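Local structure of cGAS/DncV-like nucleotidyltransferase in E. coli homolog (Elizabethkingia meningoseptica ATCC 13253 = NBRC 12535, 6E0O) at residues A[198-203]-A[279-284]; A[177-182]-A[188-193]; A[256-259]-A[264-267]; A[71-76]-A[153-158]. The protein makes cyclic dinucleotides such as 3',3'-c-di-AMP, second messengers of the CBASS defence against bacteriophage, from nucleoside triphosphates, probably with magnesium as cofactor. One frame throughout, in Å; residues are numbered along the deposited sequence. Where two conformers were deposited one is given.

In the fold
Contacts 1 and 2 are buried and both use helix 188-205: contact 2 packs its first turns against the preceding helix 171-184, and contact 1 packs its later turns against helix 275-289. Contact 3 lies in the loop between helices 236-252 and 275-289 and is partly buried. Contact 4 sits at the surface, about 38 Å from contact 1 between centres and on the opposite side of the chain's centre; it ties a loop to strand 152-160 of the nucleotidyltransferase sheet. Chemistry follows place: contact 1 is van der Waals packing, contact 2 adds one side-chain-to-backbone bond, contact 3 rests on backbone bonds and waters, and contact 4 on one phenol-carboxylate bond.

Contact 1. Residues A[198-203]-A[279-284]; sequences VVNYRL and LGFMQK
Leu-203 N bonds back to Val-199 O at 2.8 Å within helix 188-205. The Leu-203 side chain points toward helix 275-289, where Phe-281 and Lys-284 meet it. The motif is a nearly perpendicular helix-helix crossing in the helical part of the synthase: the local axes run at 87° and come no closer than 11.1 Å, so side chains alone span the gap. Phe-281 has the most surface buried here. With its CG anti to the backbone N (chi1 178°), the ring extends to the Asn-200 side chain, whose amide plane stands almost square to it at 85°. Phe-281 CE1 meets Asn-200 OD1 at 3.6 Å, and the same CE1, together with CZ, rests on Asn-200 CB. Further along, Leu-203 uses its CD1 branch, approaching Phe-281 CE1 loosely at 4.3 Å. Lys-284 contributes its aliphatic root alone, for its chain bends at chi2 and carries NZ off to a salt bridge with Glu-208. Asn-200 also packs on Ile-209 and Val-214, and its side chain lies about 5 Å from that of Lys-197, a probable GTP-binding residue. At the far corner Leu-203 CD1 lies 3.9 Å from Lys-284 CB.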
loop_
_atom_site.group_PDB
_atom_site.type_symbol
_atom_site.label_atom_id
_atom_site.label_comp_id
_atom_site.label_asym_id
_atom_site.label_seq_id
_atom_site.Cartn_x
_atom_site.Cartn_y
_atom_site.Cartn_z
ATOM N N VAL A 198 -1.961 12.554 -3.271
ATOM C CA VAL A 198 -1.422 13.912 -3.215
ATOM C C VAL A 198 -2.333 14.809 -2.387
ATOM O O VAL A 198 -1.874 15.564 -1.523
ATOM C CB VAL A 198 -1.234 14.470 -4.633
ATOM C CG1 VAL A 198 -1.009 15.984 -4.591
ATOM C CG2 VAL A 198 -0.086 13.777 -5.333
ATOM N N VAL A 199 -3.641 14.747 -2.643
ATOM C CA VAL A 199 -4.575 15.575 -1.887
ATOM C C VAL A 199 -4.541 15.202 -0.407
ATOM O O VAL A 199 -4.585 16.076 0.467
ATOM C CB VAL A 199 -5.988 15.485 -2.494
ATOM C CG1 VAL A 199 -6.978 16.241 -1.634
ATOM C CG2 VAL A 199 -5.988 16.026 -3.920
ATOM N N ASN A 200 -4.477 13.904 -0.108
ATOM C CA ASN A 200 -4.358 13.459 1.279
ATOM C C ASN A 200 -3.158 14.109 1.967
ATOM O O ASN A 200 -3.283 14.670 3.064
ATOM C CB ASN A 200 -4.255 11.931 1.311
ATOM C CG ASN A 200 -4.317 11.358 2.705
ATOM O OD1 ASN A 200 -5.019 11.864 3.575
ATOM N ND2 ASN A 200 -3.579 10.285 2.922
ATOM N N TYR A 201 -1.972 14.045 1.352
ATOM C CA TYR A 201 -0.791 14.630 1.978
ATOM C C TYR A 201 -0.949 16.137 2.161
ATOM O O TYR A 201 -0.517 16.703 3.175
ATOM C CB TYR A 201 0.452 14.327 1.144
ATOM C CG TYR A 201 0.889 12.879 1.199
ATOM C CD1 TYR A 201 0.965 12.191 2.408
ATOM C CD2 TYR A 201 1.224 12.197 0.041
ATOM C CE1 TYR A 201 1.360 10.868 2.455
ATOM C CE2 TYR A 201 1.623 10.877 0.076
ATOM C CZ TYR A 201 1.687 10.215 1.283
ATOM O OH TYR A 201 2.083 8.897 1.311
ATOM N N ARG A 202 -1.559 16.811 1.179
ATOM C CA ARG A 202 -1.775 18.252 1.298
ATOM C C ARG A 202 -2.725 18.577 2.442
ATOM O O ARG A 202 -2.477 19.510 3.216
ATOM C CB ARG A 202 -2.305 18.817 -0.017
ATOM C CG ARG A 202 -1.243 18.895 -1.089
ATOM C CD ARG A 202 -1.837 19.133 -2.469
ATOM N NE ARG A 202 -0.795 19.511 -3.412
ATOM C CZ ARG A 202 -0.610 20.739 -3.893
ATOM N NH1 ARG A 202 -1.419 21.736 -3.559
ATOM N NH2 ARG A 202 0.377 20.961 -4.740
ATOM N N LEU A 203 -3.815 17.816 2.563
ATOM C CA LEU A 203 -4.762 18.038 3.645
ATOM C C LEU A 203 -4.124 17.758 4.998
ATOM O O LEU A 203 -4.384 18.472 5.972
ATOM C CB LEU A 203 -5.995 17.168 3.436
ATOM C CG LEU A 203 -6.878 17.526 2.242
ATOM C CD1 LEU A 203 -7.893 16.422 2.015
ATOM C CD2 LEU A 203 -7.574 18.858 2.467
ATOM N N LEU A 279 -16.322 8.808 3.656
ATOM C CA LEU A 279 -17.223 9.905 3.322
ATOM C C LEU A 279 -16.607 11.249 3.676
ATOM O O LEU A 279 -16.618 12.183 2.864
ATOM C CB LEU A 279 -18.537 9.718 4.065
ATOM C CG LEU A 279 -19.589 10.808 3.869
ATOM C CD1 LEU A 279 -20.034 10.868 2.427
ATOM C CD2 LEU A 279 -20.760 10.521 4.798
ATOM N N GLY A 280 -16.067 11.366 4.888
ATOM C CA GLY A 280 -15.454 12.613 5.289
ATOM C C GLY A 280 -14.251 12.959 4.441
ATOM O O GLY A 280 -14.055 14.116 4.065
ATOM N N PHE A 281 -13.436 11.956 4.110
ATOM C CA PHE A 281 -12.285 12.199 3.246
ATOM C C PHE A 281 -12.732 12.681 1.865
ATOM O O PHE A 281 -12.167 13.629 1.319
ATOM C CB PHE A 281 -11.420 10.938 3.164
ATOM C CG PHE A 281 -10.231 11.087 2.257
ATOM C CD1 PHE A 281 -9.220 11.982 2.557
ATOM C CD2 PHE A 281 -10.127 10.333 1.104
ATOM C CE1 PHE A 281 -8.131 12.126 1.721
ATOM C CE2 PHE A 281 -9.047 10.483 0.263
ATOM C CZ PHE A 281 -8.046 11.374 0.573
ATOM N N MET A 282 -13.743 12.034 1.279
ATOM C CA MET A 282 -14.227 12.481 -0.027
ATOM C C MET A 282 -14.719 13.925 0.026
ATOM O O MET A 282 -14.478 14.712 -0.893
ATOM C CB MET A 282 -15.366 11.571 -0.503
ATOM C CG MET A 282 -14.947 10.205 -0.995
ATOM S SD MET A 282 -13.802 10.267 -2.385
ATOM C CE MET A 282 -12.301 9.908 -1.522
ATOM N N GLN A 283 -15.443 14.285 1.084
ATOM C CA GLN A 283 -15.905 15.658 1.226
ATOM C C GLN A 283 -14.730 16.626 1.276
ATOM O O GLN A 283 -14.755 17.684 0.637
ATOM C CB GLN A 283 -16.738 15.770 2.494
ATOM C CG GLN A 283 -17.131 17.163 2.856
ATOM C CD GLN A 283 -18.032 17.178 4.065
ATOM O OE1 GLN A 283 -17.573 17.073 5.200
ATOM N NE2 GLN A 283 -19.322 17.289 3.827
ATOM N N LYS A 284 -13.701 16.298 2.063
ATOM C CA LYS A 284 -12.546 17.182 2.163
ATOM C C LYS A 284 -11.843 17.314 0.820
ATOM O O LYS A 284 -11.396 18.407 0.446
ATOM C CB LYS A 284 -11.572 16.666 3.222
ATOM C CG LYS A 284 -12.103 16.705 4.639
ATOM C CD LYS A 284 -12.285 18.115 5.136
ATOM C CE LYS A 284 -12.504 18.119 6.641
ATOM N NZ LYS A 284 -12.852 19.470 7.140
#

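Contact 2. Residues A[177-182]-A[188-193]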
loop_
_atom_site.group_PDB
_atom_site.type_symbol
_atom_site.label_atom_id
_atom_site.label_comp_id
_atom_site.label_asym_id
_atom_site.label_seq_id
_atom_site.Cartn_x
_atom_site.Cartn_y
_atom_site.Cartn_z
ATOM N N ASN A 177 -4.792 -7.485 -9.125
ATOM C CA ASN A 177 -6.101 -6.900 -9.394
ATOM C C ASN A 177 -6.000 -5.405 -9.670
ATOM O O ASN A 177 -6.721 -4.879 -10.524
ATOM C CB ASN A 177 -7.065 -7.188 -8.249
ATOM C CG ASN A 177 -7.519 -8.628 -8.221
ATOM O OD1 ASN A 177 -7.298 -9.379 -9.172
ATOM N ND2 ASN A 177 -8.168 -9.017 -7.135
ATOM N N GLY A 178 -5.124 -4.698 -8.959
ATOM C CA GLY A 178 -4.976 -3.275 -9.216
ATOM C C GLY A 178 -4.367 -3.010 -10.579
ATOM O O GLY A 178 -4.751 -2.071 -11.279
ATOM N N THR A 179 -3.397 -3.832 -10.968
ATOM C CA THR A 179 -2.796 -3.705 -12.286
ATOM C C THR A 179 -3.821 -3.966 -13.373
ATOM O O THR A 179 -3.905 -3.210 -14.348
ATOM C CB THR A 179 -1.607 -4.661 -12.379
ATOM O OG1 THR A 179 -0.619 -4.275 -11.411
ATOM C CG2 THR A 179 -0.981 -4.648 -13.756
ATOM N N GLU A 180 -4.632 -5.013 -13.208
ATOM C CA GLU A 180 -5.682 -5.295 -14.180
ATOM C C GLU A 180 -6.647 -4.118 -14.316
ATOM O O GLU A 180 -7.006 -3.715 -15.431
ATOM C CB GLU A 180 -6.419 -6.572 -13.774
ATOM C CG GLU A 180 -7.498 -7.004 -14.749
ATOM C CD GLU A 180 -6.950 -7.553 -16.053
ATOM O OE1 GLU A 180 -5.759 -7.916 -16.103
ATOM O OE2 GLU A 180 -7.717 -7.613 -17.034
ATOM N N LYS A 181 -7.087 -3.551 -13.192
ATOM C CA LYS A 181 -8.038 -2.450 -13.280
ATOM C C LYS A 181 -7.424 -1.251 -13.987
ATOM O O LYS A 181 -8.077 -0.614 -14.829
ATOM C CB LYS A 181 -8.571 -2.046 -11.912
ATOM C CG LYS A 181 -9.694 -1.025 -12.032
ATOM C CD LYS A 181 -10.181 -0.577 -10.674
ATOM C CE LYS A 181 -11.343 0.405 -10.760
ATOM N NZ LYS A 181 -12.601 -0.297 -11.137
ATOM N N THR A 182 -6.170 -0.913 -13.673
ATOM C CA THR A 182 -5.576 0.231 -14.359
ATOM C C THR A 182 -5.441 -0.050 -15.850
ATOM O O THR A 182 -5.663 0.836 -16.682
ATOM C CB THR A 182 -4.270 0.667 -13.685
ATOM O OG1 THR A 182 -4.272 2.103 -13.649
ATOM C CG2 THR A 182 -3.045 0.170 -14.378
ATOM N N LEU A 188 -6.221 5.091 -15.782
ATOM C CA LEU A 188 -6.717 6.118 -14.878
ATOM C C LEU A 188 -6.943 5.614 -13.456
ATOM O O LEU A 188 -6.925 6.429 -12.539
ATOM C CB LEU A 188 -7.971 6.779 -15.452
ATOM C CG LEU A 188 -7.707 7.600 -16.715
ATOM C CD1 LEU A 188 -9.025 7.957 -17.379
ATOM C CD2 LEU A 188 -6.908 8.853 -16.398
ATOM N N TYR A 189 -7.128 4.307 -13.235
ATOM C CA TYR A 189 -7.319 3.832 -11.863
ATOM C C TYR A 189 -6.158 4.286 -10.963
ATOM O O TYR A 189 -6.358 4.967 -9.946
ATOM C CB TYR A 189 -7.508 2.302 -11.817
ATOM C CG TYR A 189 -7.304 1.749 -10.423
ATOM C CD1 TYR A 189 -8.081 2.196 -9.363
ATOM C CD2 TYR A 189 -6.308 0.820 -10.160
ATOM C CE1 TYR A 189 -7.869 1.739 -8.087
ATOM C CE2 TYR A 189 -6.091 0.356 -8.871
ATOM C CZ TYR A 189 -6.877 0.814 -7.844
ATOM O OH TYR A 189 -6.644 0.354 -6.567
ATOM N N LYS A 190 -4.919 3.930 -11.325
ATOM C CA LYS A 190 -3.805 4.286 -10.450
ATOM C C LYS A 190 -3.514 5.779 -10.491
ATOM O O LYS A 190 -3.055 6.346 -9.499
ATOM C CB LYS A 190 -2.550 3.475 -10.774
ATOM C CG LYS A 190 -2.698 2.009 -10.399
ATOM C CD LYS A 190 -1.422 1.222 -10.560
ATOM C CE LYS A 190 -1.635 -0.224 -10.142
ATOM N NZ LYS A 190 -0.377 -0.998 -10.328
ATOM N N ARG A 191 -3.774 6.432 -11.626
ATOM C CA ARG A 191 -3.587 7.878 -11.710
ATOM C C ARG A 191 -4.516 8.609 -10.753
ATOM O O ARG A 191 -4.103 9.573 -10.101
ATOM C CB ARG A 191 -3.756 8.329 -13.161
ATOM C CG ARG A 191 -2.566 7.897 -13.977
ATOM C CD ARG A 191 -2.700 8.163 -15.443
ATOM N NE ARG A 191 -1.611 7.490 -16.146
ATOM C CZ ARG A 191 -1.446 7.515 -17.456
ATOM N NH1 ARG A 191 -2.295 8.198 -18.206
ATOM N NH2 ARG A 191 -0.446 6.848 -18.005
ATOM N N MET A 192 -5.758 8.135 -10.623
ATOM C CA MET A 192 -6.690 8.720 -9.666
ATOM C C MET A 192 -6.280 8.417 -8.226
ATOM O O MET A 192 -6.387 9.288 -7.355
ATOM C CB MET A 192 -8.100 8.207 -9.950
ATOM C CG MET A 192 -8.667 8.725 -11.266
ATOM S SD MET A 192 -8.861 10.525 -11.297
ATOM C CE MET A 192 -8.078 10.955 -12.847
ATOM N N VAL A 193 -5.787 7.202 -7.958
ATOM C CA VAL A 193 -5.240 6.903 -6.636
ATOM C C VAL A 193 -4.133 7.890 -6.300
ATOM O O VAL A 193 -4.081 8.449 -5.196
ATOM C CB VAL A 193 -4.728 5.454 -6.575
ATOM C CG1 VAL A 193 -3.875 5.230 -5.321
ATOM C CG2 VAL A 193 -5.874 4.465 -6.621
#
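Tyr-189 is wedged against the preceding helix 171-184, and with Thr-182 and Lys-190 it carries most of this buried interface. The two helices follow one another through a very short connection and turn sharply, their local directions 109° apart, which brings Thr-182 CA within 4.7 Å of Tyr-189 CA. Lys-181 crosses the phenol ring at about a right angle. Its CD lies over one face, 3.9 Å from the ring centroid and 22° off the normal, a CH-pi contact displaced toward CG and CD1. At the ring's edge, near its plane, Gly-178 O sits 3.5 Å from Tyr-189 CD2. The hydroxyl end leaves the interface and bonds Glu-220 O, while the lysine bends at chi4 and turns its NZ to Asn-228 OD1 and Val-226 O.

Thr-182 supplies the bond that joins the helices. Lys-190 N donates to Thr-182 OG1 at 3.0 Å, nearly straight at 168°, so the hydroxyl serves an amide in the first turn of helix 188-205. The Lys-190 side chain then runs extended across the Thr-182 side chain, CG 3.6 Å from OG1, and on past Gly-178, where CE lies 3.8 Å from Gly-178 O. Its NZ bonds Asn-52 O, in a region that probably binds GTP. Both lysines thus lay their methylenes on the interface, and with NZ bonded to Asn-52 O in one and to Asn-228 OD1 and Val-226 O in the other, the ammonium groups probably find their main polar partners outside the helix pair.

Contact 3. Residues A[256-259]-A[264-267]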
loop_
_atom_site.group_PDB
_atom_site.type_symbol
_atom_site.label_atom_id
_atom_site.label_comp_id
_atom_site.label_asym_id
_atom_site.label_seq_id
_atom_site.Cartn_x
_atom_site.Cartn_y
_atom_site.Cartn_z
ATOM N N ASP A 256 -21.108 -2.193 -0.115
ATOM C CA ASP A 256 -20.224 -3.305 0.236
ATOM C C ASP A 256 -19.032 -3.316 -0.714
ATOM O O ASP A 256 -19.050 -3.960 -1.760
ATOM C CB ASP A 256 -20.979 -4.628 0.180
ATOM C CG ASP A 256 -22.032 -4.743 1.253
ATOM O OD1 ASP A 256 -21.786 -4.260 2.374
ATOM O OD2 ASP A 256 -23.102 -5.317 0.969
ATOM N N TYR A 257 -17.994 -2.576 -0.350
ATOM C CA TYR A 257 -16.762 -2.522 -1.118
ATOM C C TYR A 257 -15.870 -3.706 -0.770
ATOM O O TYR A 257 -15.817 -4.157 0.376
ATOM C CB TYR A 257 -16.023 -1.226 -0.770
ATOM C CG TYR A 257 -16.445 0.009 -1.538
ATOM C CD1 TYR A 257 -17.670 0.090 -2.194
ATOM C CD2 TYR A 257 -15.589 1.099 -1.621
ATOM C CE1 TYR A 257 -18.015 1.225 -2.919
ATOM C CE2 TYR A 257 -15.925 2.219 -2.336
ATOM C CZ TYR A 257 -17.130 2.282 -2.980
ATOM O OH TYR A 257 -17.412 3.422 -3.688
ATOM N N THR A 258 -15.127 -4.181 -1.759
ATOM C CA THR A 258 -14.101 -5.183 -1.509
ATOM C C THR A 258 -12.737 -4.515 -1.351
ATOM O O THR A 258 -12.511 -3.385 -1.790
ATOM C CB THR A 258 -14.020 -6.218 -2.639
ATOM O OG1 THR A 258 -13.442 -5.620 -3.804
ATOM C CG2 THR A 258 -15.384 -6.775 -3.002
ATOM N N GLU A 259 -11.806 -5.235 -0.728
ATOM C CA GLU A 259 -10.401 -4.893 -0.871
ATOM C C GLU A 259 -10.004 -5.105 -2.325
ATOM O O GLU A 259 -10.703 -5.777 -3.082
ATOM C CB GLU A 259 -9.552 -5.738 0.082
ATOM C CG GLU A 259 -9.858 -5.409 1.548
ATOM C CD GLU A 259 -8.976 -6.102 2.562
ATOM O OE1 GLU A 259 -8.264 -7.053 2.199
ATOM O OE2 GLU A 259 -8.993 -5.692 3.742
ATOM N N PHE A 264 -11.714 -10.261 0.447
ATOM C CA PHE A 264 -12.291 -9.846 1.713
ATOM C C PHE A 264 -12.912 -8.473 1.542
ATOM O O PHE A 264 -12.574 -7.726 0.621
ATOM C CB PHE A 264 -11.235 -9.897 2.810
ATOM C CG PHE A 264 -10.720 -11.280 3.034
ATOM C CD1 PHE A 264 -11.442 -12.175 3.800
ATOM C CD2 PHE A 264 -9.556 -11.709 2.429
ATOM C CE1 PHE A 264 -10.999 -13.461 3.990
ATOM C CE2 PHE A 264 -9.104 -13.002 2.614
ATOM C CZ PHE A 264 -9.829 -13.878 3.392
ATOM N N TRP A 265 -13.856 -8.177 2.426
ATOM C CA TRP A 265 -14.578 -6.923 2.378
ATOM C C TRP A 265 -13.727 -5.797 2.948
ATOM O O TRP A 265 -13.023 -5.973 3.946
ATOM C CB TRP A 265 -15.851 -7.015 3.217
ATOM C CG TRP A 265 -16.889 -7.969 2.739
ATOM C CD1 TRP A 265 -17.347 -9.073 3.402
ATOM C CD2 TRP A 265 -17.626 -7.903 1.512
ATOM N NE1 TRP A 265 -18.318 -9.698 2.661
ATOM C CE2 TRP A 265 -18.511 -9.000 1.498
ATOM C CE3 TRP A 265 -17.629 -7.023 0.427
ATOM C CZ2 TRP A 265 -19.380 -9.247 0.436
ATOM C CZ3 TRP A 265 -18.489 -7.273 -0.629
ATOM C CH2 TRP A 265 -19.357 -8.370 -0.612
ATOM N N LEU A 266 -13.842 -4.617 2.344
ATOM C CA LEU A 266 -13.129 -3.454 2.859
ATOM C C LEU A 266 -13.636 -3.073 4.240
ATOM O O LEU A 266 -12.842 -2.757 5.135
ATOM C CB LEU A 266 -13.289 -2.286 1.894
ATOM C CG LEU A 266 -12.526 -1.020 2.265
ATOM C CD1 LEU A 266 -11.042 -1.266 2.400
ATOM C CD2 LEU A 266 -12.800 0.078 1.230
ATOM N N PHE A 267 -14.948 -3.082 4.431
ATOM C CA PHE A 267 -15.555 -2.694 5.704
ATOM C C PHE A 267 -15.896 -3.925 6.540
ATOM O O PHE A 267 -16.961 -4.059 7.121
ATOM C CB PHE A 267 -16.743 -1.772 5.450
ATOM C CG PHE A 267 -16.347 -0.543 4.678
ATOM C CD1 PHE A 267 -15.505 0.401 5.252
ATOM C CD2 PHE A 267 -16.752 -0.352 3.367
ATOM C CE1 PHE A 267 -15.103 1.522 4.545
ATOM C CE2 PHE A 267 -16.344 0.762 2.654
ATOM C CZ PHE A 267 -15.517 1.699 3.249
HETATM O O HOH W 1 -17.192 -3.665 2.639
HETATM O O HOH W 2 -10.101 -3.566 5.237
HETATM O O HOH W 3 -10.837 -7.207 5.176
#
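Tyr-257 O is gripped by Leu-266 N, at 2.8 Å and 164°, and by water 1, which donates to it. Beside it, Glu-259 N gives a 2.9 Å bond to Phe-264 O, nearly straight and in the carbonyl plane. These two bonds flank Thr-258 and Trp-265, a non-hydrogen-bonded antiparallel pair that forms a single bridge and pinches off a hairpin-like loop.

Side chains pack round this bridge. Trp-265 meets Tyr-257 O at its ring edge, CE3 3.4 Å away; its CZ3 also comes near Asp-256 CB and Thr-258 CG2. Leu-266 runs alongside Tyr-257, its CB 4.0 Å from Tyr-257 CB, and the ring of Phe-267 brings CE2 to that same Tyr-257 CB.

Further out, water 1 also accepts from Phe-267 N, so it bridges Tyr-257 O to Phe-267 N. Water 3 donates to Trp-265 O and, at 2.8 Å, to Glu-259 OE2; the carboxylate's OE1 is held by Asn-261. Thr-258 OG1 donates to Glu-259 O from above the carbonyl plane at 2.8 Å. Helices 216-224 and 236-252 back the apolar side, and Tyr-257 OH bonds Asp-250. With both oxygens of Glu-259 receiving donors, its carboxylate probably stays ionised, and through water 3 it is joined to Trp-265 O, so that side chain and solvent together carry the bonding on beyond the bridge.

Contact 4. Residues A[71-76]-A[153-158]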
loop_
_atom_site.group_PDB
_atom_site.type_symbol
_atom_site.label_atom_id
_atom_site.label_comp_id
_atom_site.label_asym_id
_atom_site.label_seq_id
_atom_site.Cartn_x
_atom_site.Cartn_y
_atom_site.Cartn_z
ATOM N N ALA A 71 9.084 -24.074 5.319
ATOM C CA ALA A 71 8.164 -25.198 5.455
ATOM C C ALA A 71 7.259 -25.358 4.237
ATOM O O ALA A 71 6.808 -26.472 3.943
ATOM C CB ALA A 71 7.303 -25.022 6.709
ATOM N N PHE A 72 6.960 -24.263 3.544
ATOM C CA PHE A 72 6.054 -24.269 2.403
ATOM C C PHE A 72 6.783 -24.276 1.071
ATOM O O PHE A 72 6.263 -24.837 0.102
ATOM C CB PHE A 72 5.147 -23.034 2.445
ATOM C CG PHE A 72 4.166 -23.048 3.571
ATOM C CD1 PHE A 72 4.502 -22.515 4.801
ATOM C CD2 PHE A 72 2.911 -23.608 3.406
ATOM C CE1 PHE A 72 3.607 -22.545 5.848
ATOM C CE2 PHE A 72 2.008 -23.634 4.447
ATOM C CZ PHE A 72 2.358 -23.101 5.672
ATOM N N TYR A 73 7.950 -23.632 1.001
ATOM C CA TYR A 73 8.780 -23.560 -0.203
ATOM C C TYR A 73 10.174 -24.025 0.194
ATOM O O TYR A 73 11.113 -23.226 0.299
ATOM C CB TYR A 73 8.778 -22.142 -0.781
ATOM C CG TYR A 73 7.371 -21.689 -1.117
ATOM C CD1 TYR A 73 6.718 -22.170 -2.245
ATOM C CD2 TYR A 73 6.684 -20.804 -0.295
ATOM C CE1 TYR A 73 5.430 -21.783 -2.544
ATOM C CE2 TYR A 73 5.394 -20.420 -0.585
ATOM C CZ TYR A 73 4.773 -20.911 -1.710
ATOM O OH TYR A 73 3.492 -20.528 -2.018
ATOM N N PRO A 74 10.340 -25.321 0.442
ATOM C CA PRO A 74 11.628 -25.834 0.921
ATOM C C PRO A 74 12.698 -25.790 -0.161
ATOM O O PRO A 74 12.448 -25.529 -1.341
ATOM C CB PRO A 74 11.310 -27.277 1.326
ATOM C CG PRO A 74 10.146 -27.650 0.460
ATOM C CD PRO A 74 9.319 -26.386 0.342
ATOM N N ASP A 75 13.923 -26.066 0.274
ATOM C CA ASP A 75 15.078 -26.086 -0.614
ATOM C C ASP A 75 15.034 -27.360 -1.447
ATOM O O ASP A 75 15.153 -28.465 -0.911
ATOM C CB ASP A 75 16.352 -26.024 0.224
ATOM C CG ASP A 75 17.563 -25.608 -0.585
ATOM O OD1 ASP A 75 17.728 -26.122 -1.711
ATOM O OD2 ASP A 75 18.346 -24.765 -0.096
ATOM N N LEU A 76 14.864 -27.210 -2.755
ATOM C CA LEU A 76 14.806 -28.365 -3.637
ATOM C C LEU A 76 16.197 -28.993 -3.759
ATOM O O LEU A 76 16.323 -30.161 -4.122
ATOM C CB LEU A 76 14.274 -27.987 -5.013
ATOM C CG LEU A 76 12.955 -27.216 -5.026
ATOM C CD1 LEU A 76 12.564 -26.875 -6.466
ATOM C CD2 LEU A 76 11.834 -27.970 -4.352
ATOM N N GLU A 153 -9.683 -21.130 -0.845
ATOM C CA GLU A 153 -8.547 -20.831 0.013
ATOM C C GLU A 153 -7.590 -19.919 -0.739
ATOM O O GLU A 153 -7.288 -20.146 -1.916
ATOM C CB GLU A 153 -7.825 -22.114 0.416
ATOM C CG GLU A 153 -6.702 -21.865 1.420
ATOM C CD GLU A 153 -5.941 -23.120 1.786
ATOM O OE1 GLU A 153 -5.181 -23.625 0.934
ATOM O OE2 GLU A 153 -6.103 -23.597 2.926
ATOM N N ALA A 154 -7.118 -18.888 -0.053
ATOM C CA ALA A 154 -6.192 -17.928 -0.618
ATOM C C ALA A 154 -4.918 -17.904 0.207
ATOM O O ALA A 154 -4.944 -18.058 1.433
ATOM C CB ALA A 154 -6.794 -16.526 -0.607
ATOM N N GLU A 155 -3.804 -17.685 -0.475
ATOM C CA GLU A 155 -2.507 -17.613 0.176
ATOM C C GLU A 155 -2.026 -16.170 0.212
ATOM O O GLU A 155 -2.011 -15.481 -0.819
ATOM C CB GLU A 155 -1.465 -18.483 -0.525
ATOM C CG GLU A 155 -0.143 -18.441 0.205
ATOM C CD GLU A 155 0.922 -19.309 -0.417
ATOM O OE1 GLU A 155 0.585 -20.408 -0.915
ATOM O OE2 GLU A 155 2.096 -18.889 -0.399
ATOM N N GLY A 156 -1.607 -15.736 1.394
ATOM C CA GLY A 156 -1.009 -14.436 1.602
ATOM C C GLY A 156 0.085 -14.528 2.636
ATOM O O GLY A 156 0.810 -15.528 2.696
ATOM N N ILE A 157 0.206 -13.494 3.464
ATOM C CA ILE A 157 1.239 -13.431 4.483
ATOM C C ILE A 157 0.595 -13.056 5.803
ATOM O O ILE A 157 -0.461 -12.420 5.855
ATOM C CB ILE A 157 2.363 -12.434 4.142
ATOM C CG1 ILE A 157 1.808 -11.029 3.890
ATOM C CG2 ILE A 157 3.147 -12.941 2.940
ATOM C CD1 ILE A 157 2.892 -9.983 3.738
ATOM N N LYS A 158 1.272 -13.435 6.880
ATOM C CA LYS A 158 0.844 -13.064 8.217
ATOM C C LYS A 158 2.042 -12.737 9.094
ATOM O O LYS A 158 3.116 -13.334 8.970
ATOM C CB LYS A 158 0.028 -14.179 8.865
ATOM C CG LYS A 158 0.793 -15.418 9.198
ATOM C CD LYS A 158 -0.098 -16.382 9.971
ATOM C CE LYS A 158 0.642 -17.654 10.300
ATOM N NZ LYS A 158 -0.265 -18.625 10.973
#
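The Tyr-73 ring meets Glu-155 at its edge: OE2 lies near the ring plane, 3.6 Å from both CZ and CE2, and neither face of the ring is used by strand residues 153-158. The carboxylate is turned 40° out of the ring plane. The two side chains come from opposite directions, so the hydroxyl meets the carboxylate. Tyr-73 OH donates to Glu-155 OE2 at 2.7 Å, and OE2 accepts the bond through its syn lone pair, on the side of OE1. That choice also brings Glu-155 OE1 to 3.1 Å from Tyr-73 OH, and the tyrosine oxygen therefore nestles against the mouth of the carboxylate.

Glu-155 gets there by full extension, with CG anti to the backbone N (chi1 -177°) and chi2 also near 180°, so the carboxylate stands well out from its strand. That strand, 152-160, belongs to the mixed sheet of the nucleotidyltransferase core and pairs antiparallel with 135-147 and with 166-169; Ala-154, Gly-156 and Lys-158 hold it to the former through backbone bonds with Arg-145, Leu-143 and Phe-141. The side chain of Glu-155 touches Val-142 and Lys-144, while Phe-72, next to Tyr-73, also packs on Val-142. Tyr-73 belongs to the loop after strand 62-68; residues 77-95, further along that loop, are not modelled. The nearest atom of the contact is about 4 Å from the bound nucleic acid. Arg-67 of strand 62-68 touches the Tyr-73 side chain and forms a long, weak ion pair with Glu-155 OE2, which would tend to favour the charged form of the acid.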